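Local coordinates for immunoreactive 84kD antigen PG93 (Porphyromonas gingivalis, PDB 5M11), which is an essential bacterial surface component of the type-IX secretion system and binds calcium and zinc ions, at residues G200-D205 against R242-C247; Y238-G243 against V272-E277; G673-P678 against T690-Q695. All blocks are in the same frame, centred on the assembly; numbering follows the deposited sequence.

Contact 1: G200-D205 against R242-C247; sequences GIVGED and RGLFIC
Leu244 pushes its forked end against the backbone of Gly200-Ile201 and the side chain of Val202. Its two methyls divide the work. Leu244 CD1 lies 3.6 Å from Gly200 O and 3.7 Å from Val202 CG1. Leu244 CD2 meets the next carbonyl, 3.6 Å from Ile201 O. The branch point also takes part, with Leu244 CG 4.0 Å from Val202 CB. The Val202 and Leu244 side chains cross obliquely. The contact is small, and only van der Waals contacts join the segments. Val202 CG1 sits between the backbone N and the carbonyl carbon (chi1 51°). That leaves Val202 CG2 anti to the backbone N, where it comes within 4.4 Å of Gly243 CA. The strands 196-202 and 244-247 do not pair here. Each belongs to its own four-stranded antiparallel sheet. The arrangement is consistent with two successive blades of a beta-propeller, the first strand of one meeting the second strand of the next, with Leu244 lying on backbone carbonyls and on Val202. Further out, a type II' turn from Val202 to Asp205 fixes the end of the first strand. It is a two-residue hairpin loop closed by both backbone bonds: Val202 N to Asp205 O is 2.8 Å and Asp205 N to Val202 O is 3.0 Å. Gly203 holds the first corner of this turn with positive phi. Val202 and Leu244 both touch Cys207 of strand 205-210. Leu237 and Val239 of strand 236-239 pack on Leu244 from within its own sheet. Asp205 OD1 forms a salt bridge with Arg259.

Contact 2: Y238-G243 against V272-E277; sequences YVTDRG and VGAMNE
The Tyr238 ring meets Val272 through one ring carbon, with Tyr238 CD2 3.8 Å from Val272 CG2. The two side chains cross at about a right angle. The Tyr238 hydroxyl has its polar partner outside these segments, in Val269 O. The other flat groups are the Asp241 carboxylate and the Asn276 amide, whose planes stand 89° apart. They meet through their stems, Asp241 CB lying 4.0 Å from Asn276 CB. Between these ends, Thr240 CG2 rests on Ala274 CB at 3.5 Å. Ala274 CB is thereby shared, because Arg242 CB approaches it as well, at 3.8 Å. Direct hydrogen bonding between the segments is absent, and a water makes the polar link. It accepts from Asp241 N at 2.8 Å and donates to Ala274 O at 2.7 Å. Arg242 leaves the backbone with CG anti to N (chi1 179°) and bends at chi2. Its CD passes 3.7 Å from Asn276 O. The guanidinium then reaches Ser278 O through NE and Glu256 through NH1, the latter a salt bridge. The segments run in roughly the same direction, continuing from strands 236-239 and 271-273. These are the first strands of two successive four-stranded sheets, consistent with adjacent propeller blades. Phe245 of strand 244-247 packs against Thr240 and Val272, while Ala281 and Ile283 of strand 280-284 lie against Val272.

Contact 3: G673-P678 against T690-Q695; sequences GVYVYP and TIAGLQ
Tyr677 leaves its strand with CG between the backbone N and the carbonyl carbon (chi1 69°), a torsion that lays the ring across the neighbouring strand. From CB outward the ring runs beside Thr690. Tyr677 CD2 lies 3.6 Å from Thr690 O. Tyr677 CE2 and CZ then pass along Thr690 CB and CG2. At the tip, Tyr677 OH is 3.4 Å from Thr690 CG2. Thr690 CB thus sits over one ring face in a CH-pi contact, 3.9 Å from the Tyr677 ring centroid. Ala692 CB lies at the edge of the same ring, near its plane. That methyl also serves Tyr675, whose chi1 of 66° is similar. Ala692 CB stands over a face of the Tyr675 ring, 3.8 Å from its centroid, in a second CH-pi contact. One methyl therefore links both tyrosines.

The backbones form an antiparallel ladder. Tyr675 and Ala692 are a hydrogen-bonded pair, and so are Tyr677 and Thr690. The straightest bond is Ala692 N to Tyr675 O, 2.8 Å long with 167° at the hydrogen. Val676 and Ile691 form the non-hydrogen-bonded pair between them. Their side chains lie on the sheet face opposite the tyrosines, with Val676 CG1 3.6 Å from Ile691 CD1. Val674 CG1 joins this face, 3.8 Å from Ile691 CG2.

The apolar face looks onto a second sheet, as in an immunoglobulin-like beta-sandwich. Val739 and Val741 of strand 735-742, with Ile752 and Phe754 of strand 749-756, pack against Val674, Val676, Ile691 and Leu694. On the tyrosine face, Thr690 OG1 is hydrogen-bonded to Lys721. Strand 720-722 flanks 689-692 on its other side.

In the fold
Contacts 1 and 2 are neighbours, with centres 8 Å apart, and they share Arg242 and Gly243. Strands 236-239 and 244-247 are adjacent in one sheet, so this blade-like sheet touches the sheet before it in contact 1 and the one after it in contact 2. Phe245 N lies 2.9 Å from Tyr238 O, a probable hydrogen bond joining the two. Contact 3 belongs to a separate region near the C-terminus, its centre about 57 Å from that of contact 1 and 50 Å from that of contact 2. Contacts 1 and 2 lie away from the metal sites. In contact 3 the Leu694 side chain is about 10 Å from the calcium ion bound by Glu670 and Asp743.

Contact 1: G200-D205 against R242-C247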
# COMPACT_ATOMS: atom_id res chain seq x y z
N GLY A 200 22.37 3.75 26.84
CA GLY A 200 22.08 2.37 27.14
C GLY A 200 23.01 1.87 28.20
O GLY A 200 24.11 2.41 28.34
N ILE A 201 22.59 0.86 28.96
CA ILE A 201 23.30 0.18 30.04
C ILE A 201 23.99 -1.06 29.51
O ILE A 201 23.42 -1.79 28.71
CB ILE A 201 22.31 -0.14 31.17
CG1 ILE A 201 22.38 0.92 32.26
CG2 ILE A 201 22.51 -1.49 31.77
CD1 ILE A 201 21.21 1.76 32.32
N VAL A 202 25.21 -1.30 29.96
CA VAL A 202 26.00 -2.47 29.58
C VAL A 202 26.77 -2.83 30.83
O VAL A 202 27.61 -2.06 31.28
CB VAL A 202 26.86 -2.25 28.29
CG1 VAL A 202 27.71 -0.98 28.34
CG2 VAL A 202 27.71 -3.47 27.95
N GLY A 203 26.38 -3.92 31.45
CA GLY A 203 26.94 -4.41 32.70
C GLY A 203 26.72 -3.38 33.80
O GLY A 203 25.62 -2.83 33.93
N GLU A 204 27.83 -3.05 34.50
CA GLU A 204 27.82 -2.04 35.57
C GLU A 204 28.08 -0.59 35.02
O GLU A 204 28.42 0.30 35.79
CB GLU A 204 28.81 -2.41 36.67
CG GLU A 204 28.50 -3.75 37.33
CD GLU A 204 27.19 -3.91 38.08
OE1 GLU A 204 26.69 -2.91 38.65
OE2 GLU A 204 26.70 -5.06 38.15
N ASP A 205 27.89 -0.35 33.71
CA ASP A 205 28.11 0.97 33.12
C ASP A 205 26.90 1.42 32.29
O ASP A 205 26.09 0.60 31.86
CB ASP A 205 29.37 1.00 32.23
CG ASP A 205 30.59 0.33 32.78
OD1 ASP A 205 31.14 0.83 33.79
OD2 ASP A 205 31.02 -0.70 32.20
N ARG A 242 22.65 -8.18 25.32
CA ARG A 242 23.96 -8.76 25.08
C ARG A 242 25.09 -7.68 25.04
O ARG A 242 26.26 -7.95 25.36
CB ARG A 242 23.93 -9.55 23.75
CG ARG A 242 25.23 -10.21 23.32
CD ARG A 242 25.77 -11.15 24.37
NE ARG A 242 26.99 -11.80 23.89
CZ ARG A 242 28.22 -11.39 24.18
NH1 ARG A 242 28.41 -10.33 24.95
NH2 ARG A 242 29.26 -12.04 23.70
N GLY A 243 24.72 -6.47 24.64
CA GLY A 243 25.64 -5.35 24.55
C GLY A 243 25.04 -4.19 23.79
O GLY A 243 23.87 -4.24 23.42
N LEU A 244 25.86 -3.15 23.55
CA LEU A 244 25.47 -1.96 22.78
C LEU A 244 26.19 -1.94 21.43
O LEU A 244 27.38 -2.28 21.35
CB LEU A 244 25.72 -0.65 23.53
CG LEU A 244 25.34 -0.61 24.98
CD1 LEU A 244 25.82 0.71 25.60
CD2 LEU A 244 23.81 -0.88 25.21
N PHE A 245 25.47 -1.52 20.37
CA PHE A 245 26.09 -1.44 19.05
C PHE A 245 26.11 -0.01 18.58
O PHE A 245 25.05 0.62 18.45
CB PHE A 245 25.37 -2.35 18.04
CG PHE A 245 25.46 -3.81 18.41
CD1 PHE A 245 26.48 -4.60 17.91
CD2 PHE A 245 24.55 -4.37 19.30
CE1 PHE A 245 26.57 -5.96 18.25
CE2 PHE A 245 24.65 -5.72 19.66
CZ PHE A 245 25.65 -6.51 19.13
N ILE A 246 27.33 0.52 18.40
CA ILE A 246 27.55 1.88 17.89
C ILE A 246 27.84 1.73 16.42
O ILE A 246 28.93 1.29 16.04
CB ILE A 246 28.66 2.67 18.63
CG1 ILE A 246 28.47 2.67 20.16
CG2 ILE A 246 28.78 4.09 18.07
CD1 ILE A 246 27.34 3.48 20.71
N CYS A 247 26.85 2.04 15.59
CA CYS A 247 26.98 1.87 14.16
C CYS A 247 27.23 3.18 13.51
O CYS A 247 26.38 4.08 13.50
CB CYS A 247 25.76 1.17 13.59
SG CYS A 247 25.34 -0.33 14.49

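Contact 2: Y238-G243 against V272-E277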
# COMPACT_ATOMS: atom_id res chain seq x y z
N TYR A 238 22.19 1.01 19.07
CA TYR A 238 21.22 -0.08 19.20
C TYR A 238 21.51 -0.73 20.51
O TYR A 238 22.65 -1.09 20.81
CB TYR A 238 21.28 -1.06 18.01
CG TYR A 238 21.10 -0.32 16.70
CD1 TYR A 238 20.09 0.62 16.54
CD2 TYR A 238 22.04 -0.43 15.69
CE1 TYR A 238 19.98 1.38 15.39
CE2 TYR A 238 21.94 0.33 14.52
CZ TYR A 238 20.90 1.23 14.38
OH TYR A 238 20.76 1.98 13.24
N VAL A 239 20.49 -0.75 21.35
CA VAL A 239 20.54 -1.31 22.69
C VAL A 239 20.12 -2.76 22.58
O VAL A 239 19.27 -3.11 21.75
CB VAL A 239 19.72 -0.47 23.71
CG1 VAL A 239 19.80 -1.04 25.13
CG2 VAL A 239 20.21 0.98 23.72
N THR A 240 20.78 -3.61 23.36
CA THR A 240 20.61 -5.05 23.39
C THR A 240 20.99 -5.53 24.80
O THR A 240 21.78 -4.87 25.49
CB THR A 240 21.46 -5.62 22.22
OG1 THR A 240 20.70 -5.64 21.01
CG2 THR A 240 22.04 -6.95 22.49
N ASP A 241 20.40 -6.65 25.24
CA ASP A 241 20.66 -7.33 26.50
C ASP A 241 22.07 -7.96 26.50
O ASP A 241 22.60 -8.25 27.57
CB ASP A 241 19.60 -8.42 26.69
CG ASP A 241 18.33 -8.05 27.44
OD1 ASP A 241 18.07 -6.83 27.62
OD2 ASP A 241 17.61 -8.98 27.88
N ARG A 242 22.65 -8.18 25.32
CA ARG A 242 23.96 -8.76 25.08
C ARG A 242 25.09 -7.68 25.04
O ARG A 242 26.26 -7.95 25.36
CB ARG A 242 23.93 -9.55 23.75
CG ARG A 242 25.23 -10.21 23.32
CD ARG A 242 25.77 -11.15 24.37
NE ARG A 242 26.99 -11.80 23.89
CZ ARG A 242 28.22 -11.39 24.18
NH1 ARG A 242 28.41 -10.33 24.95
NH2 ARG A 242 29.26 -12.04 23.70
N GLY A 243 24.72 -6.47 24.64
CA GLY A 243 25.64 -5.35 24.55
C GLY A 243 25.04 -4.19 23.79
O GLY A 243 23.87 -4.24 23.42
N VAL A 272 19.82 -4.04 15.18
CA VAL A 272 20.53 -5.21 15.70
C VAL A 272 19.63 -5.91 16.71
O VAL A 272 18.95 -5.23 17.48
CB VAL A 272 21.94 -4.92 16.32
CG1 VAL A 272 22.65 -6.22 16.69
CG2 VAL A 272 22.84 -4.11 15.39
N GLY A 273 19.66 -7.26 16.69
CA GLY A 273 18.93 -8.14 17.60
C GLY A 273 19.84 -9.19 18.21
O GLY A 273 20.57 -9.87 17.48
N ALA A 274 19.84 -9.31 19.55
CA ALA A 274 20.69 -10.25 20.31
C ALA A 274 20.12 -10.45 21.73
O ALA A 274 19.78 -9.48 22.39
CB ALA A 274 22.12 -9.73 20.38
N MET A 275 20.00 -11.72 22.17
CA MET A 275 19.45 -12.12 23.47
C MET A 275 20.55 -12.16 24.50
O MET A 275 21.70 -12.37 24.14
CB MET A 275 18.72 -13.46 23.39
CG MET A 275 17.42 -13.36 22.64
SD MET A 275 16.44 -14.86 22.50
CE MET A 275 16.11 -15.22 24.24
N ASN A 276 20.19 -11.94 25.78
CA ASN A 276 21.11 -11.85 26.92
C ASN A 276 22.26 -12.85 26.83
O ASN A 276 23.43 -12.43 26.90
CB ASN A 276 20.36 -12.01 28.26
CG ASN A 276 21.22 -11.92 29.52
OD1 ASN A 276 22.10 -11.06 29.68
ND2 ASN A 276 20.92 -12.77 30.48
N GLU A 277 21.96 -14.13 26.59
CA GLU A 277 22.99 -15.16 26.54
C GLU A 277 23.30 -15.64 25.09
O GLU A 277 23.67 -16.80 24.90
CB GLU A 277 22.59 -16.32 27.47
CG GLU A 277 22.85 -16.00 28.94
CD GLU A 277 22.36 -16.98 30.00
OE1 GLU A 277 22.29 -18.20 29.71
OE2 GLU A 277 22.09 -16.53 31.13
O HOH W 1 18.33 -7.65 23.69

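Contact 3: G673-P678 against T690-Q695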
# COMPACT_ATOMS: atom_id res chain seq x y z
N GLY A 673 -18.22 -25.12 -4.82
CA GLY A 673 -17.84 -24.53 -3.54
C GLY A 673 -18.92 -23.78 -2.77
O GLY A 673 -18.59 -23.09 -1.81
N VAL A 674 -20.20 -23.91 -3.16
CA VAL A 674 -21.26 -23.18 -2.44
C VAL A 674 -21.50 -23.87 -1.07
O VAL A 674 -21.41 -25.10 -0.99
CB VAL A 674 -22.56 -23.00 -3.28
CG1 VAL A 674 -23.61 -22.20 -2.52
CG2 VAL A 674 -22.27 -22.32 -4.62
N TYR A 675 -21.75 -23.07 0.00
CA TYR A 675 -22.02 -23.57 1.36
C TYR A 675 -22.79 -22.55 2.23
O TYR A 675 -22.73 -21.35 1.98
CB TYR A 675 -20.72 -24.00 2.05
CG TYR A 675 -19.74 -22.88 2.33
CD1 TYR A 675 -19.54 -22.42 3.63
CD2 TYR A 675 -18.96 -22.35 1.32
CE1 TYR A 675 -18.60 -21.43 3.90
CE2 TYR A 675 -18.00 -21.36 1.58
CZ TYR A 675 -17.83 -20.90 2.88
OH TYR A 675 -16.93 -19.89 3.13
N VAL A 676 -23.53 -23.04 3.25
CA VAL A 676 -24.29 -22.20 4.19
C VAL A 676 -23.66 -22.30 5.55
O VAL A 676 -23.33 -23.41 5.99
CB VAL A 676 -25.81 -22.54 4.32
CG1 VAL A 676 -26.60 -21.35 4.81
CG2 VAL A 676 -26.40 -23.10 3.04
N TYR A 677 -23.53 -21.17 6.24
CA TYR A 677 -23.01 -21.13 7.59
C TYR A 677 -23.77 -20.05 8.35
O TYR A 677 -23.94 -18.93 7.84
CB TYR A 677 -21.48 -20.95 7.65
CG TYR A 677 -20.96 -19.61 7.21
CD1 TYR A 677 -20.69 -18.60 8.14
CD2 TYR A 677 -20.67 -19.35 5.88
CE1 TYR A 677 -20.17 -17.37 7.74
CE2 TYR A 677 -20.17 -18.11 5.47
CZ TYR A 677 -19.91 -17.12 6.40
OH TYR A 677 -19.43 -15.90 5.99
N PRO A 678 -24.29 -20.38 9.54
CA PRO A 678 -24.14 -21.67 10.23
C PRO A 678 -25.19 -22.72 9.82
O PRO A 678 -26.34 -22.41 9.52
CB PRO A 678 -24.26 -21.27 11.70
CG PRO A 678 -25.18 -20.07 11.70
CD PRO A 678 -25.03 -19.40 10.36
N THR A 690 -25.46 -17.19 6.01
CA THR A 690 -24.65 -16.65 4.93
C THR A 690 -24.39 -17.73 3.87
O THR A 690 -23.84 -18.79 4.19
CB THR A 690 -23.33 -16.07 5.46
OG1 THR A 690 -23.63 -15.08 6.44
CG2 THR A 690 -22.43 -15.47 4.35
N ILE A 691 -24.81 -17.45 2.61
CA ILE A 691 -24.53 -18.30 1.45
C ILE A 691 -23.18 -17.86 0.98
O ILE A 691 -23.01 -16.66 0.74
CB ILE A 691 -25.60 -18.28 0.30
CG1 ILE A 691 -27.07 -18.45 0.81
CG2 ILE A 691 -25.26 -19.30 -0.79
CD1 ILE A 691 -27.34 -19.61 1.73
N ALA A 692 -22.22 -18.77 0.91
CA ALA A 692 -20.87 -18.41 0.49
C ALA A 692 -20.35 -19.37 -0.60
O ALA A 692 -21.04 -20.34 -0.93
CB ALA A 692 -19.94 -18.39 1.69
N GLY A 693 -19.19 -19.04 -1.17
CA GLY A 693 -18.57 -19.79 -2.27
C GLY A 693 -19.31 -19.65 -3.59
O GLY A 693 -19.09 -20.45 -4.51
N LEU A 694 -20.17 -18.62 -3.72
CA LEU A 694 -20.95 -18.34 -4.92
C LEU A 694 -20.12 -17.69 -6.02
O LEU A 694 -18.91 -17.48 -5.85
CB LEU A 694 -22.12 -17.39 -4.58
CG LEU A 694 -23.24 -17.90 -3.69
CD1 LEU A 694 -24.07 -16.78 -3.27
CD2 LEU A 694 -24.11 -18.85 -4.42
N GLN A 695 -20.79 -17.36 -7.13
CA GLN A 695 -20.25 -16.66 -8.30
C GLN A 695 -21.17 -15.49 -8.57
O GLN A 695 -22.37 -15.68 -8.53
CB GLN A 695 -20.16 -17.63 -9.51
CG GLN A 695 -19.11 -17.26 -10.55
CD GLN A 695 -17.74 -17.78 -10.20
OE1 GLN A 695 -17.36 -18.90 -10.55
NE2 GLN A 695 -16.94 -16.96 -9.55